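Local coordinates for protein glucuronan lyase A (Trichoderma reesei, PDB 2ZZJ) that probably cleaves beta-1,4-linked glucuronan within the chain as a polysaccharide lyase, and carries a bound calcium ion on its beta-jelly-roll fold, at residues 157-160 with 166-169. Residues are numbered along the deposited sequence; the frame is centred on the assembly and turned at random.
Sequences QIKW and GYFK
A beta hairpin joins strands 152-160 and 166-172, and within it Lys159 faces Tyr167 while Gln157 faces Lys169, both hydrogen-bonded antiparallel pairs. Two reciprocal N-H...O bonds close each pair, Gln157 N reaching Lys169 O at 2.9 Å. The Lys159-Tyr167 pair is looser, its return bond from Tyr167 N to Lys159 O being weak. Tyr167 has its CG between backbone N and carbonyl carbon (chi1 49°), which swings the ring across the neighbouring strand. There Lys159 CB sits over the ring's face in a CH-pi contact, 3.6 Å from the centroid. The Gln157 amide stands nearly perpendicular to this ring; Gln157 NE2 and Tyr167 OH both hydrogen-bond Glu67 OE1. Lys169 NZ donates a hydrogen bond to Gln157 OE1 (3.1 Å) from above the carbonyl plane, not along a lone pair. With an alanine at Tyr167 the ring over Lys159 CB is gone, and Glu67, keeping Gln157 NE2, would probably be held less firmly. Between these pairs, buried Ile158 and Phe168 form the non-hydrogen-bonded one, Ile158 CD1 3.8 Å from Phe168 CE1, while Ile158 CG2 rests over the Trp160 ring. Their face packs against the other sheet, where Phe168 meets Tyr123 and Thr110, as in a beta-jelly-roll sandwich.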
ATOM      1  N   GLN A 157      12.687  -0.463  -1.312  1.00 15.43           N
ATOM      2  CA  GLN A 157      13.545  -0.888  -2.429  1.00 15.17           C
ATOM      3  C   GLN A 157      13.313  -2.371  -2.598  1.00 16.12           C
ATOM      4  O   GLN A 157      13.613  -3.124  -1.688  1.00 16.11           O
ATOM      5  CB  GLN A 157      15.003  -0.617  -2.110  1.00 15.41           C
ATOM      6  CG  GLN A 157      15.949  -1.153  -3.191  1.00 16.07           C
ATOM      7  CD  GLN A 157      17.404  -1.027  -2.817  1.00 17.13           C
ATOM      8  OE1 GLN A 157      17.741  -0.646  -1.698  1.00 19.29           O
ATOM      9  NE2 GLN A 157      18.284  -1.371  -3.762  1.00 20.00           N
ATOM     10  N   ILE A 158      12.744  -2.783  -3.722  1.00 16.38           N
ATOM     11  CA  ILE A 158      12.356  -4.166  -3.872  1.00 17.95           C
ATOM     12  C   ILE A 158      12.884  -4.695  -5.191  1.00 18.82           C
ATOM     13  O   ILE A 158      12.596  -4.109  -6.238  1.00 18.69           O
ATOM     14  CB  ILE A 158      10.813  -4.383  -3.776  1.00 18.00           C
ATOM     15  CG1 ILE A 158      10.274  -3.855  -2.431  1.00 19.06           C
ATOM     16  CG2 ILE A 158      10.465  -5.897  -3.869  1.00 17.25           C
ATOM     17  CD1 ILE A 158       8.775  -3.869  -2.291  1.00 17.20           C
ATOM     18  N   LYS A 159      13.603  -5.825  -5.151  1.00 19.89           N
ATOM     19  CA  LYS A 159      13.877  -6.555  -6.396  1.00 21.40           C
ATOM     20  C   LYS A 159      12.835  -7.662  -6.493  1.00 21.68           C
ATOM     21  O   LYS A 159      12.795  -8.561  -5.639  1.00 21.35           O
ATOM     22  CB  LYS A 159      15.287  -7.128  -6.396  1.00 22.54           C
ATOM     23  CG  LYS A 159      15.608  -7.988  -7.605  1.00 24.61           C
ATOM     24  CD  LYS A 159      17.010  -8.592  -7.433  1.00 28.54           C
ATOM     25  CE  LYS A 159      17.333  -9.614  -8.534  1.00 31.34           C
ATOM     26  NZ  LYS A 159      17.267  -9.008  -9.900  1.00 35.06           N
ATOM     27  N   TRP A 160      11.975  -7.551  -7.499  1.00 22.26           N
ATOM     28  CA  TRP A 160      10.836  -8.448  -7.695  1.00 23.18           C
ATOM     29  C   TRP A 160      11.340  -9.720  -8.398  1.00 25.37           C
ATOM     30  O   TRP A 160      11.698  -9.674  -9.571  1.00 25.58           O
ATOM     31  CB  TRP A 160       9.764  -7.758  -8.524  1.00 22.45           C
ATOM     32  CG  TRP A 160       9.222  -6.479  -7.861  1.00 22.34           C
ATOM     33  CD1 TRP A 160       9.461  -5.181  -8.241  1.00 19.54           C
ATOM     34  CD2 TRP A 160       8.371  -6.411  -6.701  1.00 20.86           C
ATOM     35  NE1 TRP A 160       8.806  -4.302  -7.382  1.00 18.97           N
ATOM     36  CE2 TRP A 160       8.127  -5.029  -6.437  1.00 19.97           C
ATOM     37  CE3 TRP A 160       7.807  -7.380  -5.848  1.00 20.41           C
ATOM     38  CZ2 TRP A 160       7.314  -4.601  -5.377  1.00 19.36           C
ATOM     39  CZ3 TRP A 160       6.995  -6.957  -4.783  1.00 20.44           C
ATOM     40  CH2 TRP A 160       6.764  -5.584  -4.552  1.00 19.34           C
ATOM     41  N   GLY A 166      15.537 -12.269  -4.965  1.00 31.71           N
ATOM     42  CA  GLY A 166      14.906 -10.983  -4.647  1.00 28.89           C
ATOM     43  C   GLY A 166      15.422 -10.389  -3.353  1.00 27.74           C
ATOM     44  O   GLY A 166      16.192 -11.008  -2.611  1.00 26.68           O
ATOM     45  N   TYR A 167      15.026  -9.150  -3.082  1.00 25.52           N
ATOM     46  CA  TYR A 167      15.286  -8.573  -1.787  1.00 24.15           C
ATOM     47  C   TYR A 167      14.189  -7.556  -1.482  1.00 22.43           C
ATOM     48  O   TYR A 167      13.458  -7.146  -2.386  1.00 21.57           O
ATOM     49  CB  TYR A 167      16.684  -7.949  -1.672  1.00 25.00           C
ATOM     50  CG  TYR A 167      17.119  -7.021  -2.776  1.00 27.31           C
ATOM     51  CD1 TYR A 167      16.644  -5.702  -2.859  1.00 26.70           C
ATOM     52  CD2 TYR A 167      18.085  -7.436  -3.696  1.00 30.36           C
ATOM     53  CE1 TYR A 167      17.081  -4.852  -3.862  1.00 29.12           C
ATOM     54  CE2 TYR A 167      18.535  -6.593  -4.700  1.00 30.98           C
ATOM     55  CZ  TYR A 167      18.035  -5.300  -4.776  1.00 29.91           C
ATOM     56  OH  TYR A 167      18.488  -4.483  -5.785  1.00 30.31           O
ATOM     57  N   PHE A 168      14.100  -7.157  -0.219  1.00 21.75           N
ATOM     58  CA  PHE A 168      12.921  -6.452   0.285  1.00 20.06           C
ATOM     59  C   PHE A 168      13.401  -5.553   1.413  1.00 20.13           C
ATOM     60  O   PHE A 168      13.769  -6.006   2.493  1.00 19.83           O
ATOM     61  CB  PHE A 168      11.891  -7.498   0.723  1.00 20.90           C
ATOM     62  CG  PHE A 168      10.567  -6.935   1.219  1.00 18.87           C
ATOM     63  CD1 PHE A 168       9.559  -6.597   0.320  1.00 21.12           C
ATOM     64  CD2 PHE A 168      10.311  -6.847   2.575  1.00 19.84           C
ATOM     65  CE1 PHE A 168       8.312  -6.120   0.768  1.00 19.21           C
ATOM     66  CE2 PHE A 168       9.063  -6.374   3.031  1.00 20.95           C
ATOM     67  CZ  PHE A 168       8.083  -5.994   2.119  1.00 19.84           C
ATOM     68  N   LYS A 169      13.474  -4.255   1.117  1.00 19.06           N
ATOM     69  CA  LYS A 169      14.076  -3.281   2.012  1.00 18.39           C
ATOM     70  C   LYS A 169      13.096  -2.133   2.210  1.00 17.51           C
ATOM     71  O   LYS A 169      12.461  -1.718   1.250  1.00 16.90           O
ATOM     72  CB  LYS A 169      15.380  -2.752   1.396  1.00 17.04           C
ATOM     73  CG  LYS A 169      16.367  -3.884   1.086  1.00 18.79           C
ATOM     74  CD  LYS A 169      17.572  -3.443   0.249  1.00 21.59           C
ATOM     75  CE  LYS A 169      18.452  -2.462   0.996  1.00 24.41           C
ATOM     76  NZ  LYS A 169      19.695  -2.129   0.171  1.00 26.91           N
TER